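Poly-gamma-glutamate hydrolase (PDB 3A9L) hydrolyses the gamma-glutamyl linkages of bacterial poly-gamma-glutamate, acting as a zinc-dependent peptidase of a bacteriophage. Local coordinates at residues Y64-L69 with F84-A89; T97-F102 with N151-C156; N124-K129 with E197-A202; Y109-L114 with S168-A173. One frame throughout, in Å; residues are numbered along the deposited sequence.

How the contacts relate
From the N terminus, contact 1 comes first and stands alone in sequence: it closes a loop free of helix and strand and brings strand 62-68 against the start of helix 87-94. The next three contacts open in the order 2, 4, 3 and close in that same order, so each crosses the other two and none nests. Contact 2 sets the loop before strand 162-167 against strand 98-105, which carries zinc ligand His103; contact 4 joins the approach to strand 113-116 with helix 168-173; contact 3 pairs helices 120-132 and 190-209. Contact 2 touches both contact 1 and contact 3, whereas contacts 1 and 4 lie on opposite sides of the chain's centre.

Contact 1: Y64-L69 with F84-A89; sequences YLFQGL and FDEPMA
The end of strand 62-68 and the turn leading into helix 87-94 run past each other in opposite senses, with CA of Tyr64 6.9 Å from CA of Ala89 and Phe66 facing Glu86 more loosely. A helix N-cap tied to a strand of the mixed sheet is the motif here, and Glu86 is the capping residue. Tyr64 and Phe66 project from the same face of the strand, both with CG anti to the backbone N, while Leu65 packs on helix 48-59 behind them. Both oxygens of the Glu86 carboxylate cap the helix, and OE1 also holds the strand. OE2 of Glu86 accepts from Met88 N at 2.9 Å; OE1 takes Ala89 N, which arrives from above the carboxylate plane. A bend at chi2 (-78°) folds the Glu86 chain back to make this possible. Two donors on OE1 in a buried setting would probably stabilise the ionised carboxylate. Beside this polar knot, Phe84 turns its edge to the face of Phe66 in an offset edge-to-face pair, planes at 80°, and its CZ lies 3.8 Å from CB of Phe66. Phe84 also touches Pro39 of strand 34-42, close to zinc ligand His40. Over one face of the Tyr64 ring sits the methyl of Ala89, a CH-pi contact with CB 3.8 Å from the ring centroid. The ring and carboxylate planes are nearly parallel, 8° apart, and Tyr64 OH donates to the anti lone pair of Glu86 OE1 over a very short 2.5 Å.

Contact 2: T97-F102 with N151-C156; sequences TDAVSF and NIVNRC
Val153 carries the largest share of the packing between strand 98-105 and the short 3-10 turn preceding strand 162-167. Its CB already touches the strand, 3.6 Å from OG of Ser101 and a little farther from CB of the same serine. One branch does the rest: CG2 of Val153 reaches 3.5 Å from the carbonyl O of Ala99 and 4.0 Å from its CB, and it also lies against Ser101 OG, so that the methyl rests across the backbone between these two residues. Ala99 and Ser101 can share it because alternate residues of a strand face the same way. The turn is held in shape by an Asx turn, in which Asn151 OD1 accepts from Val153 N at 3.1 Å, in the carbonyl plane and on a lone pair. That same OD1 receives a water that in turn accepts from Ser101 OG at 2.9 Å. Ser101 makes this bridge with OG in the crowded position between backbone N and carbonyl carbon (chi1 62°). Farther along, Cys156 closes the end: its CB packs 3.8 Å from CB of Ala99, and its SG, likewise in the crowded position, lies 3.4 Å from the carbonyl O of Thr97. The Ser101 side chain comes within about 4 Å of that of zinc ligand His103, on the same strand. Leu93 of helix 87-94 covers Ala99, Ile152 and Cys156, while strands 34-42 and 162-167 flank strand 98-105 within the sheet.

Contact 3: N124-K129 with E197-A202; sequences NLIVSK and EAIKEA
Ala198 opens the line of contacts on helix 190-209: its carbonyl O is 3.3 Å from CB of Lys129, and its methyl packs against the same CB. Ile199 starts out pointing away from helix 120-132, yet its chain turns at chi2 (-49°) so that CD1 comes 3.6 Å from CG2 of Ile126, the two side chains crossing obliquely. Glu201 meets the lysine tail, its CB 3.6 Å from CE of Lys129, and the two chains cross at about a right angle; their charged ends approach without forming a salt bridge, NZ of Lys129 pairing with Glu205 and OE2 of Glu201 with Lys133. The bend at chi2 sets CB and CG of Lys129 on Ala198 and Ala202 and turns CD and CE toward Glu201. Ala202 comes last, the most enveloped: its methyl sits 3.6 Å from CG of Lys129, 3.7 Å from CG1 of Ile126 and 4.0 Å from CB of Leu125. Small residues four apart, Ala198 and Ala202, face Lys129 and Leu125, also four apart, which lets the axes of these short helical segments approach to 8.4 Å at 136° between their directions. Ile126 and Ile199 both continue onto Leu164 of strand 162-167. Two helices crossing obliquely in broadly opposed directions, apolar beneath and charged at the rim, on one face of a mixed sheet, are consistent with the open alpha/beta core of this zinc exopeptidase clan member.

Contact 4: Y109-L114 with S168-A173; sequences YNKNTL and SAQRRA
The carboxamide of Gln170 carries the methylenes of Lys111 on one face: CD of Lys111 lies over it, 3.9 Å from NE2 of Gln170 and nearly as close to the amide carbon and oxygen. At its edge, Gln170 OE1 accepts from a water at 3.0 Å, and that water in turn accepts from Thr113 OG1, which also meets the hydroxyl of Tyr195. NE2 of Gln170 turns to Glu191, the carboxylate that also forms a salt bridge with Lys111 NZ. The other flat group, the Asn112 amide, curls back so that OD1 accepts a weak hydrogen bond from the backbone N of the next residue, Thr113, while ND2 binds Glu138. Helix 168-173 presents small residues to the chain. CB of Ala169 sits 3.4 Å from the carbonyl O of Asn110, and CB of Ala173 is 3.6 Å from CD of Lys111, whose bend at chi3 (-59°) keeps it along the helix. This joins the run into strand 113-116 to the helix that directly follows strand 162-167, its neighbour in the sheet. Between the two segments direct contact is van der Waals, while the polar links run through a water and through Glu191, which holds lysine and glutamine side by side.

Contact 1: Y64-L69 with F84-A89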
loop_
_atom_site.group_PDB
_atom_site.type_symbol
_atom_site.label_atom_id
_atom_site.label_comp_id
_atom_site.label_asym_id
_atom_site.label_seq_id
_atom_site.Cartn_x
_atom_site.Cartn_y
_atom_site.Cartn_z
ATOM N N TYR A 64 1.741 2.372 -6.787
ATOM C CA TYR A 64 1.806 3.459 -5.809
ATOM C C TYR A 64 0.800 4.473 -6.255
ATOM O O TYR A 64 0.765 4.766 -7.447
ATOM C CB TYR A 64 3.177 4.116 -5.803
ATOM C CG TYR A 64 3.201 5.396 -4.992
ATOM C CD1 TYR A 64 2.833 6.622 -5.574
ATOM C CD2 TYR A 64 3.580 5.389 -3.669
ATOM C CE1 TYR A 64 2.854 7.769 -4.860
ATOM C CE2 TYR A 64 3.617 6.554 -2.939
ATOM C CZ TYR A 64 3.244 7.726 -3.537
ATOM O OH TYR A 64 3.242 8.883 -2.831
ATOM N N LEU A 65 0.011 5.011 -5.316
ATOM C CA LEU A 65 -0.982 6.070 -5.611
ATOM C C LEU A 65 -1.042 7.119 -4.521
ATOM O O LEU A 65 -1.342 6.796 -3.370
ATOM C CB LEU A 65 -2.380 5.465 -5.686
ATOM C CG LEU A 65 -2.745 4.399 -6.673
ATOM C CD1 LEU A 65 -4.127 3.949 -6.321
ATOM C CD2 LEU A 65 -2.700 4.966 -8.111
ATOM N N PHE A 66 -0.770 8.370 -4.864
ATOM C CA PHE A 66 -1.025 9.486 -3.933
ATOM C C PHE A 66 -2.359 10.032 -4.348
ATOM O O PHE A 66 -2.488 10.554 -5.460
ATOM C CB PHE A 66 0.071 10.574 -4.024
ATOM C CG PHE A 66 -0.092 11.689 -3.024
ATOM C CD1 PHE A 66 -0.860 12.823 -3.353
ATOM C CD2 PHE A 66 0.539 11.649 -1.781
ATOM C CE1 PHE A 66 -1.038 13.862 -2.435
ATOM C CE2 PHE A 66 0.370 12.688 -0.868
ATOM C CZ PHE A 66 -0.418 13.801 -1.201
ATOM N N GLN A 67 -3.364 9.855 -3.480
ATOM C CA GLN A 67 -4.774 10.036 -3.883
ATOM C C GLN A 67 -5.424 11.224 -3.196
ATOM O O GLN A 67 -5.354 11.314 -1.973
ATOM C CB GLN A 67 -5.595 8.784 -3.502
ATOM C CG GLN A 67 -5.282 7.487 -4.274
ATOM C CD GLN A 67 -6.437 6.485 -4.202
ATOM O OE1 GLN A 67 -7.101 6.228 -5.199
ATOM N NE2 GLN A 67 -6.723 5.985 -3.015
ATOM N N GLY A 68 -6.064 12.110 -3.979
ATOM C CA GLY A 68 -7.018 13.083 -3.428
ATOM C C GLY A 68 -8.340 12.441 -3.032
ATOM O O GLY A 68 -8.865 11.592 -3.758
ATOM N N LEU A 69 -8.873 12.849 -1.886
ATOM C CA LEU A 69 -10.091 12.271 -1.298
ATOM C C LEU A 69 -11.228 13.258 -1.117
ATOM O O LEU A 69 -12.329 12.876 -0.677
ATOM C CB LEU A 69 -9.803 11.670 0.087
ATOM C CG LEU A 69 -8.687 10.632 0.236
ATOM C CD1 LEU A 69 -8.630 10.085 1.662
ATOM C CD2 LEU A 69 -8.932 9.530 -0.732
ATOM N N PHE A 84 7.540 16.467 -7.110
ATOM C CA PHE A 84 6.810 15.507 -6.306
ATOM C C PHE A 84 7.822 14.650 -5.625
ATOM O O PHE A 84 8.624 13.948 -6.255
ATOM C CB PHE A 84 5.830 14.684 -7.138
ATOM C CG PHE A 84 4.993 13.730 -6.311
ATOM C CD1 PHE A 84 5.463 12.459 -6.019
ATOM C CD2 PHE A 84 3.749 14.110 -5.838
ATOM C CE1 PHE A 84 4.711 11.584 -5.279
ATOM C CE2 PHE A 84 2.989 13.239 -5.086
ATOM C CZ PHE A 84 3.456 11.978 -4.827
ATOM N N ASP A 85 7.773 14.738 -4.311
ATOM C CA ASP A 85 8.846 14.208 -3.495
ATOM C C ASP A 85 8.338 13.371 -2.311
ATOM O O ASP A 85 9.056 13.177 -1.354
ATOM C CB ASP A 85 9.776 15.361 -3.039
ATOM C CG ASP A 85 9.166 16.241 -1.948
ATOM O OD1 ASP A 85 7.944 16.364 -1.885
ATOM O OD2 ASP A 85 9.934 16.842 -1.164
ATOM N N GLU A 86 7.120 12.847 -2.396
ATOM C CA GLU A 86 6.601 12.039 -1.298
ATOM C C GLU A 86 7.645 10.944 -1.005
ATOM O O GLU A 86 8.046 10.194 -1.914
ATOM C CB GLU A 86 5.229 11.486 -1.664
ATOM C CG GLU A 86 4.419 10.919 -0.512
ATOM C CD GLU A 86 4.908 9.556 -0.141
ATOM O OE1 GLU A 86 4.961 8.700 -1.047
ATOM O OE2 GLU A 86 5.334 9.383 1.025
ATOM N N PRO A 87 8.118 10.856 0.249
ATOM C CA PRO A 87 9.254 9.970 0.462
ATOM C C PRO A 87 9.013 8.486 0.134
ATOM O O PRO A 87 9.934 7.794 -0.303
ATOM C CB PRO A 87 9.577 10.169 1.957
ATOM C CG PRO A 87 8.374 10.741 2.534
ATOM C CD PRO A 87 7.867 11.660 1.450
ATOM N N MET A 88 7.788 8.005 0.309
ATOM C CA MET A 88 7.558 6.598 0.040
ATOM C C MET A 88 7.624 6.312 -1.458
ATOM O O MET A 88 8.209 5.304 -1.854
ATOM C CB MET A 88 6.281 6.110 0.695
ATOM C CG MET A 88 6.385 6.062 2.186
ATOM S SD MET A 88 5.027 5.097 2.827
ATOM C CE MET A 88 3.663 6.176 2.366
ATOM N N ALA A 89 7.046 7.219 -2.261
ATOM C CA ALA A 89 7.150 7.243 -3.714
ATOM C C ALA A 89 8.607 7.161 -4.209
ATOM O O ALA A 89 8.951 6.275 -4.977
ATOM C CB ALA A 89 6.475 8.513 -4.269
#

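Contact 2: T97-F102 with N151-C156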
loop_
_atom_site.group_PDB
_atom_site.type_symbol
_atom_site.label_atom_id
_atom_site.label_comp_id
_atom_site.label_asym_id
_atom_site.label_seq_id
_atom_site.Cartn_x
_atom_site.Cartn_y
_atom_site.Cartn_z
ATOM N N THR A 97 13.473 -0.981 -11.654
ATOM C CA THR A 97 14.147 -0.647 -12.904
ATOM C C THR A 97 13.379 0.335 -13.755
ATOM O O THR A 97 13.953 1.299 -14.255
ATOM C CB THR A 97 14.380 -1.889 -13.748
ATOM O OG1 THR A 97 14.976 -2.885 -12.915
ATOM C CG2 THR A 97 15.334 -1.570 -14.962
ATOM N N ASP A 98 12.089 0.049 -13.932
ATOM C CA ASP A 98 11.248 0.766 -14.851
ATOM C C ASP A 98 10.086 1.373 -14.095
ATOM O O ASP A 98 9.749 0.920 -13.003
ATOM C CB ASP A 98 10.753 -0.173 -15.955
ATOM C CG ASP A 98 11.881 -0.681 -16.834
ATOM O OD1 ASP A 98 12.636 0.146 -17.390
ATOM O OD2 ASP A 98 12.039 -1.906 -16.979
ATOM N N ALA A 99 9.472 2.398 -14.687
ATOM C CA ALA A 99 8.307 3.041 -14.105
ATOM C C ALA A 99 7.436 3.623 -15.198
ATOM O O ALA A 99 7.944 4.203 -16.167
ATOM C CB ALA A 99 8.729 4.151 -13.118
ATOM N N VAL A 100 6.139 3.404 -15.061
ATOM C CA VAL A 100 5.133 4.043 -15.923
ATOM C C VAL A 100 4.175 4.891 -15.074
ATOM O O VAL A 100 3.499 4.378 -14.171
ATOM C CB VAL A 100 4.362 2.985 -16.740
ATOM C CG1 VAL A 100 3.239 3.619 -17.526
ATOM C CG2 VAL A 100 5.287 2.265 -17.699
ATOM N N SER A 101 4.079 6.188 -15.371
ATOM C CA SER A 101 3.243 7.084 -14.538
ATOM C C SER A 101 1.954 7.417 -15.278
ATOM O O SER A 101 1.958 7.472 -16.479
ATOM C CB SER A 101 3.976 8.364 -14.205
ATOM O OG SER A 101 4.301 9.098 -15.372
ATOM N N PHE A 102 0.862 7.627 -14.560
ATOM C CA PHE A 102 -0.409 7.917 -15.217
ATOM C C PHE A 102 -0.989 9.273 -14.776
ATOM O O PHE A 102 -1.222 9.501 -13.593
ATOM C CB PHE A 102 -1.424 6.799 -14.958
ATOM C CG PHE A 102 -0.998 5.448 -15.483
ATOM C CD1 PHE A 102 -0.099 4.644 -14.767
ATOM C CD2 PHE A 102 -1.482 4.991 -16.695
ATOM C CE1 PHE A 102 0.303 3.376 -15.264
ATOM C CE2 PHE A 102 -1.106 3.731 -17.190
ATOM C CZ PHE A 102 -0.199 2.941 -16.480
ATOM N N ASN A 151 11.444 14.867 -13.130
ATOM C CA ASN A 151 10.138 14.214 -13.214
ATOM C C ASN A 151 10.120 12.863 -12.467
ATOM O O ASN A 151 10.817 11.918 -12.853
ATOM C CB ASN A 151 9.695 14.045 -14.673
ATOM C CG ASN A 151 8.226 13.607 -14.793
ATOM O OD1 ASN A 151 7.816 12.587 -14.219
ATOM N ND2 ASN A 151 7.431 14.373 -15.548
ATOM N N ILE A 152 9.332 12.767 -11.405
ATOM C CA ILE A 152 9.283 11.505 -10.628
ATOM C C ILE A 152 9.431 10.186 -11.441
ATOM O O ILE A 152 10.178 9.292 -11.023
ATOM C CB ILE A 152 8.063 11.422 -9.671
ATOM C CG1 ILE A 152 8.115 10.139 -8.816
ATOM C CG2 ILE A 152 6.731 11.503 -10.431
ATOM C CD1 ILE A 152 9.301 10.056 -7.839
ATOM N N VAL A 153 8.755 10.073 -12.585
ATOM C CA VAL A 153 8.835 8.865 -13.425
ATOM C C VAL A 153 10.253 8.471 -13.890
ATOM O O VAL A 153 10.547 7.280 -13.997
ATOM C CB VAL A 153 7.840 8.873 -14.643
ATOM C CG1 VAL A 153 8.492 9.491 -15.836
ATOM C CG2 VAL A 153 7.426 7.439 -14.987
ATOM N N ASN A 154 11.143 9.448 -14.107
ATOM C CA ASN A 154 12.545 9.147 -14.497
ATOM C C ASN A 154 13.478 8.958 -13.289
ATOM O O ASN A 154 14.735 8.934 -13.433
ATOM C CB ASN A 154 13.107 10.271 -15.379
ATOM C CG ASN A 154 12.296 10.485 -16.657
ATOM O OD1 ASN A 154 11.787 9.525 -17.282
ATOM N ND2 ASN A 154 12.122 11.772 -17.026
ATOM N N ARG A 155 12.882 8.830 -12.103
ATOM C CA ARG A 155 13.682 8.596 -10.915
ATOM C C ARG A 155 13.531 7.142 -10.449
ATOM O O ARG A 155 13.845 6.816 -9.302
ATOM C CB ARG A 155 13.338 9.580 -9.806
ATOM C CG ARG A 155 13.473 11.040 -10.238
ATOM C CD ARG A 155 13.109 11.928 -9.092
ATOM N NE ARG A 155 14.018 11.734 -7.963
ATOM C CZ ARG A 155 13.812 12.242 -6.752
ATOM N NH1 ARG A 155 12.743 13.000 -6.508
ATOM N NH2 ARG A 155 14.699 12.018 -5.791
ATOM N N CYS A 156 13.068 6.279 -11.349
ATOM C CA CYS A 156 13.264 4.826 -11.177
ATOM C C CYS A 156 14.776 4.535 -11.279
ATOM O O CYS A 156 15.586 5.447 -11.508
ATOM C CB CYS A 156 12.434 4.020 -12.181
ATOM S SG CYS A 156 12.784 4.486 -13.888
HETATM O O HOH W 1 5.083 11.669 -14.408
#

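Contact 3: N124-K129 with E197-A202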
loop_
_atom_site.group_PDB
_atom_site.type_symbol
_atom_site.label_atom_id
_atom_site.label_comp_id
_atom_site.label_asym_id
_atom_site.label_seq_id
_atom_site.Cartn_x
_atom_site.Cartn_y
_atom_site.Cartn_z
ATOM N N ASN A 124 7.484 4.392 -27.021
ATOM C CA ASN A 124 7.011 4.053 -28.367
ATOM C C ASN A 124 6.045 2.853 -28.378
ATOM O O ASN A 124 5.045 2.839 -29.107
ATOM C CB ASN A 124 8.175 3.788 -29.334
ATOM C CG ASN A 124 9.054 5.028 -29.581
ATOM O OD1 ASN A 124 8.632 6.161 -29.351
ATOM N ND2 ASN A 124 10.272 4.807 -30.061
ATOM N N LEU A 125 6.363 1.847 -27.575
ATOM C CA LEU A 125 5.554 0.610 -27.499
ATOM C C LEU A 125 4.132 0.841 -27.014
ATOM O O LEU A 125 3.188 0.323 -27.591
ATOM C CB LEU A 125 6.298 -0.449 -26.686
ATOM C CG LEU A 125 7.515 -0.942 -27.500
ATOM C CD1 LEU A 125 8.536 -1.738 -26.671
ATOM C CD2 LEU A 125 7.048 -1.755 -28.709
ATOM N N ILE A 126 3.994 1.669 -25.981
ATOM C CA ILE A 126 2.689 2.017 -25.400
ATOM C C ILE A 126 1.847 2.816 -26.401
ATOM O O ILE A 126 0.628 2.695 -26.464
ATOM C CB ILE A 126 2.883 2.800 -24.079
ATOM C CG1 ILE A 126 3.459 1.860 -23.040
ATOM C CG2 ILE A 126 1.572 3.433 -23.598
ATOM C CD1 ILE A 126 3.919 2.500 -21.712
ATOM N N VAL A 127 2.541 3.618 -27.189
ATOM C CA VAL A 127 1.932 4.474 -28.169
ATOM C C VAL A 127 1.353 3.526 -29.197
ATOM O O VAL A 127 0.181 3.557 -29.483
ATOM C CB VAL A 127 3.028 5.437 -28.711
ATOM C CG1 VAL A 127 2.955 5.658 -30.225
ATOM C CG2 VAL A 127 3.010 6.754 -27.897
ATOM N N SER A 128 2.195 2.600 -29.629
ATOM C CA SER A 128 1.859 1.683 -30.684
ATOM C C SER A 128 0.757 0.700 -30.292
ATOM O O SER A 128 -0.105 0.400 -31.126
ATOM C CB SER A 128 3.112 1.004 -31.194
ATOM O OG SER A 128 2.809 0.045 -32.175
ATOM N N LYS A 129 0.737 0.243 -29.034
ATOM C CA LYS A 129 -0.366 -0.627 -28.560
ATOM C C LYS A 129 -1.685 0.118 -28.438
ATOM O O LYS A 129 -2.743 -0.386 -28.853
ATOM C CB LYS A 129 -0.052 -1.301 -27.216
ATOM C CG LYS A 129 1.079 -2.344 -27.182
ATOM C CD LYS A 129 1.121 -3.213 -28.424
ATOM C CE LYS A 129 1.836 -4.540 -28.178
ATOM N NZ LYS A 129 1.979 -5.207 -29.481
ATOM N N GLU A 197 -5.262 -3.105 -21.215
ATOM C CA GLU A 197 -4.648 -4.244 -21.930
ATOM C C GLU A 197 -3.512 -3.788 -22.849
ATOM O O GLU A 197 -2.474 -4.438 -22.936
ATOM C CB GLU A 197 -5.697 -5.007 -22.732
ATOM C CG GLU A 197 -5.131 -6.018 -23.767
ATOM C CD GLU A 197 -4.614 -7.324 -23.127
ATOM O OE1 GLU A 197 -4.868 -7.555 -21.926
ATOM O OE2 GLU A 197 -3.923 -8.102 -23.812
ATOM N N ALA A 198 -3.713 -2.661 -23.527
ATOM C CA ALA A 198 -2.633 -2.061 -24.334
ATOM C C ALA A 198 -1.344 -1.852 -23.541
ATOM O O ALA A 198 -0.269 -2.113 -24.035
ATOM C CB ALA A 198 -3.084 -0.756 -24.952
ATOM N N ILE A 199 -1.468 -1.389 -22.308
ATOM C CA ILE A 199 -0.323 -1.149 -21.457
ATOM C C ILE A 199 0.349 -2.481 -21.087
ATOM O O ILE A 199 1.597 -2.609 -21.112
ATOM C CB ILE A 199 -0.746 -0.379 -20.186
ATOM C CG1 ILE A 199 -1.568 0.878 -20.551
ATOM C CG2 ILE A 199 0.479 -0.086 -19.311
ATOM C CD1 ILE A 199 -0.954 1.768 -21.625
ATOM N N LYS A 200 -0.476 -3.481 -20.776
ATOM C CA LYS A 200 0.082 -4.805 -20.423
ATOM C C LYS A 200 0.869 -5.407 -21.617
ATOM O O LYS A 200 1.967 -5.922 -21.452
ATOM C CB LYS A 200 -1.008 -5.752 -19.932
ATOM C CG LYS A 200 -0.508 -7.161 -19.547
ATOM C CD LYS A 200 -1.642 -8.167 -19.398
ATOM C CE LYS A 200 -2.509 -8.358 -20.649
ATOM N NZ LYS A 200 -1.996 -9.277 -21.733
ATOM N N GLU A 201 0.299 -5.321 -22.807
ATOM C CA GLU A 201 0.926 -5.831 -24.038
ATOM C C GLU A 201 2.264 -5.202 -24.328
ATOM O O GLU A 201 3.213 -5.907 -24.708
ATOM C CB GLU A 201 -0.011 -5.611 -25.239
ATOM C CG GLU A 201 -1.218 -6.555 -25.252
ATOM C CD GLU A 201 -2.151 -6.327 -26.429
ATOM O OE1 GLU A 201 -1.697 -5.832 -27.480
ATOM O OE2 GLU A 201 -3.354 -6.661 -26.316
ATOM N N ALA A 202 2.332 -3.885 -24.148
ATOM C CA ALA A 202 3.536 -3.100 -24.388
ATOM C C ALA A 202 4.598 -3.438 -23.353
ATOM O O ALA A 202 5.770 -3.595 -23.716
ATOM C CB ALA A 202 3.217 -1.614 -24.368
#

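Contact 4: Y109-L114 with S168-A173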
loop_
_atom_site.group_PDB
_atom_site.type_symbol
_atom_site.label_atom_id
_atom_site.label_comp_id
_atom_site.label_asym_id
_atom_site.label_seq_id
_atom_site.Cartn_x
_atom_site.Cartn_y
_atom_site.Cartn_z
ATOM N N TYR A 109 -12.692 18.073 -24.826
ATOM C CA TYR A 109 -13.163 18.109 -26.208
ATOM C C TYR A 109 -12.473 17.121 -27.165
ATOM O O TYR A 109 -12.936 16.903 -28.286
ATOM C CB TYR A 109 -13.138 19.549 -26.728
ATOM C CG TYR A 109 -14.196 20.399 -26.059
ATOM C CD1 TYR A 109 -15.519 20.377 -26.506
ATOM C CD2 TYR A 109 -13.879 21.219 -24.968
ATOM C CE1 TYR A 109 -16.506 21.139 -25.879
ATOM C CE2 TYR A 109 -14.866 21.996 -24.335
ATOM C CZ TYR A 109 -16.171 21.941 -24.795
ATOM O OH TYR A 109 -17.140 22.692 -24.189
ATOM N N ASN A 110 -11.377 16.515 -26.716
ATOM C CA ASN A 110 -10.670 15.523 -27.534
ATOM C C ASN A 110 -10.169 14.415 -26.684
ATOM O O ASN A 110 -9.538 14.666 -25.667
ATOM C CB ASN A 110 -9.431 16.108 -28.207
ATOM C CG ASN A 110 -9.736 17.318 -28.980
ATOM O OD1 ASN A 110 -10.191 17.230 -30.111
ATOM N ND2 ASN A 110 -9.513 18.475 -28.378
ATOM N N LYS A 111 -10.408 13.197 -27.158
ATOM C CA LYS A 111 -9.777 12.002 -26.617
ATOM C C LYS A 111 -8.369 11.824 -27.173
ATOM O O LYS A 111 -8.175 11.604 -28.385
ATOM C CB LYS A 111 -10.641 10.778 -26.919
ATOM C CG LYS A 111 -11.987 10.807 -26.205
ATOM C CD LYS A 111 -12.510 9.389 -25.942
ATOM C CE LYS A 111 -12.670 8.605 -27.248
ATOM N NZ LYS A 111 -13.563 7.422 -27.045
ATOM N N ASN A 112 -7.389 11.920 -26.274
ATOM C CA ASN A 112 -6.010 11.758 -26.638
ATOM C C ASN A 112 -5.138 11.359 -25.466
ATOM O O ASN A 112 -5.448 11.675 -24.309
ATOM C CB ASN A 112 -5.481 13.056 -27.265
ATOM C CG ASN A 112 -4.356 12.804 -28.199
ATOM O OD1 ASN A 112 -3.981 11.672 -28.423
ATOM N ND2 ASN A 112 -3.802 13.862 -28.766
ATOM N N THR A 113 -4.040 10.685 -25.791
ATOM C CA THR A 113 -2.983 10.367 -24.851
ATOM C C THR A 113 -1.624 10.815 -25.413
ATOM O O THR A 113 -1.276 10.464 -26.540
ATOM C CB THR A 113 -2.947 8.855 -24.529
ATOM O OG1 THR A 113 -4.198 8.472 -23.919
ATOM C CG2 THR A 113 -1.791 8.544 -23.583
ATOM N N LEU A 114 -0.891 11.580 -24.593
ATOM C CA LEU A 114 0.400 12.164 -24.930
ATOM C C LEU A 114 1.456 11.490 -24.069
ATOM O O LEU A 114 1.484 11.656 -22.833
ATOM C CB LEU A 114 0.393 13.695 -24.717
ATOM C CG LEU A 114 -0.803 14.480 -25.298
ATOM C CD1 LEU A 114 -0.827 15.914 -24.792
ATOM C CD2 LEU A 114 -0.784 14.450 -26.832
ATOM N N SER A 168 -9.063 14.648 -20.310
ATOM C CA SER A 168 -10.241 14.512 -19.478
ATOM C C SER A 168 -11.371 13.836 -20.245
ATOM O O SER A 168 -12.152 13.090 -19.645
ATOM C CB SER A 168 -10.697 15.868 -18.912
ATOM O OG SER A 168 -10.866 16.834 -19.936
ATOM N N ALA A 169 -11.458 14.103 -21.550
ATOM C CA ALA A 169 -12.433 13.440 -22.423
ATOM C C ALA A 169 -12.188 11.943 -22.445
ATOM O O ALA A 169 -13.140 11.130 -22.428
ATOM C CB ALA A 169 -12.342 13.972 -23.815
ATOM N N GLN A 170 -10.910 11.566 -22.491
ATOM C CA GLN A 170 -10.573 10.161 -22.672
ATOM C C GLN A 170 -10.898 9.354 -21.419
ATOM O O GLN A 170 -11.451 8.229 -21.500
ATOM C CB GLN A 170 -9.104 9.977 -23.072
ATOM C CG GLN A 170 -8.658 8.482 -23.055
ATOM C CD GLN A 170 -9.369 7.618 -24.082
ATOM O OE1 GLN A 170 -8.958 7.542 -25.236
ATOM N NE2 GLN A 170 -10.419 6.937 -23.662
ATOM N N ARG A 171 -10.505 9.916 -20.276
ATOM C CA ARG A 171 -10.805 9.375 -18.958
ATOM C C ARG A 171 -12.314 9.333 -18.661
ATOM O O ARG A 171 -12.777 8.387 -18.024
ATOM C CB ARG A 171 -10.052 10.151 -17.882
ATOM C CG ARG A 171 -8.540 10.172 -18.082
ATOM C CD ARG A 171 -7.812 10.998 -17.012
ATOM N NE ARG A 171 -7.831 12.424 -17.280
ATOM C CZ ARG A 171 -8.338 13.341 -16.451
ATOM N NH1 ARG A 171 -8.857 13.001 -15.256
ATOM N NH2 ARG A 171 -8.298 14.610 -16.799
ATOM N N ARG A 172 -13.084 10.314 -19.143
ATOM C CA ARG A 172 -14.533 10.218 -19.052
ATOM C C ARG A 172 -15.062 9.034 -19.866
ATOM O O ARG A 172 -16.023 8.409 -19.444
ATOM C CB ARG A 172 -15.274 11.528 -19.412
ATOM C CG ARG A 172 -15.460 12.487 -18.243
ATOM C CD ARG A 172 -16.308 13.689 -18.614
ATOM N NE ARG A 172 -15.722 14.985 -18.246
ATOM C CZ ARG A 172 -15.792 15.588 -17.055
ATOM N NH1 ARG A 172 -16.404 15.029 -16.008
ATOM N NH2 ARG A 172 -15.221 16.771 -16.905
ATOM N N ALA A 173 -14.386 8.686 -20.973
ATOM C CA ALA A 173 -14.812 7.574 -21.812
ATOM C C ALA A 173 -14.419 6.191 -21.250
ATOM O O ALA A 173 -14.935 5.187 -21.707
ATOM C CB ALA A 173 -14.348 7.757 -23.282
HETATM O O HOH W 2 -6.120 8.442 -25.724
#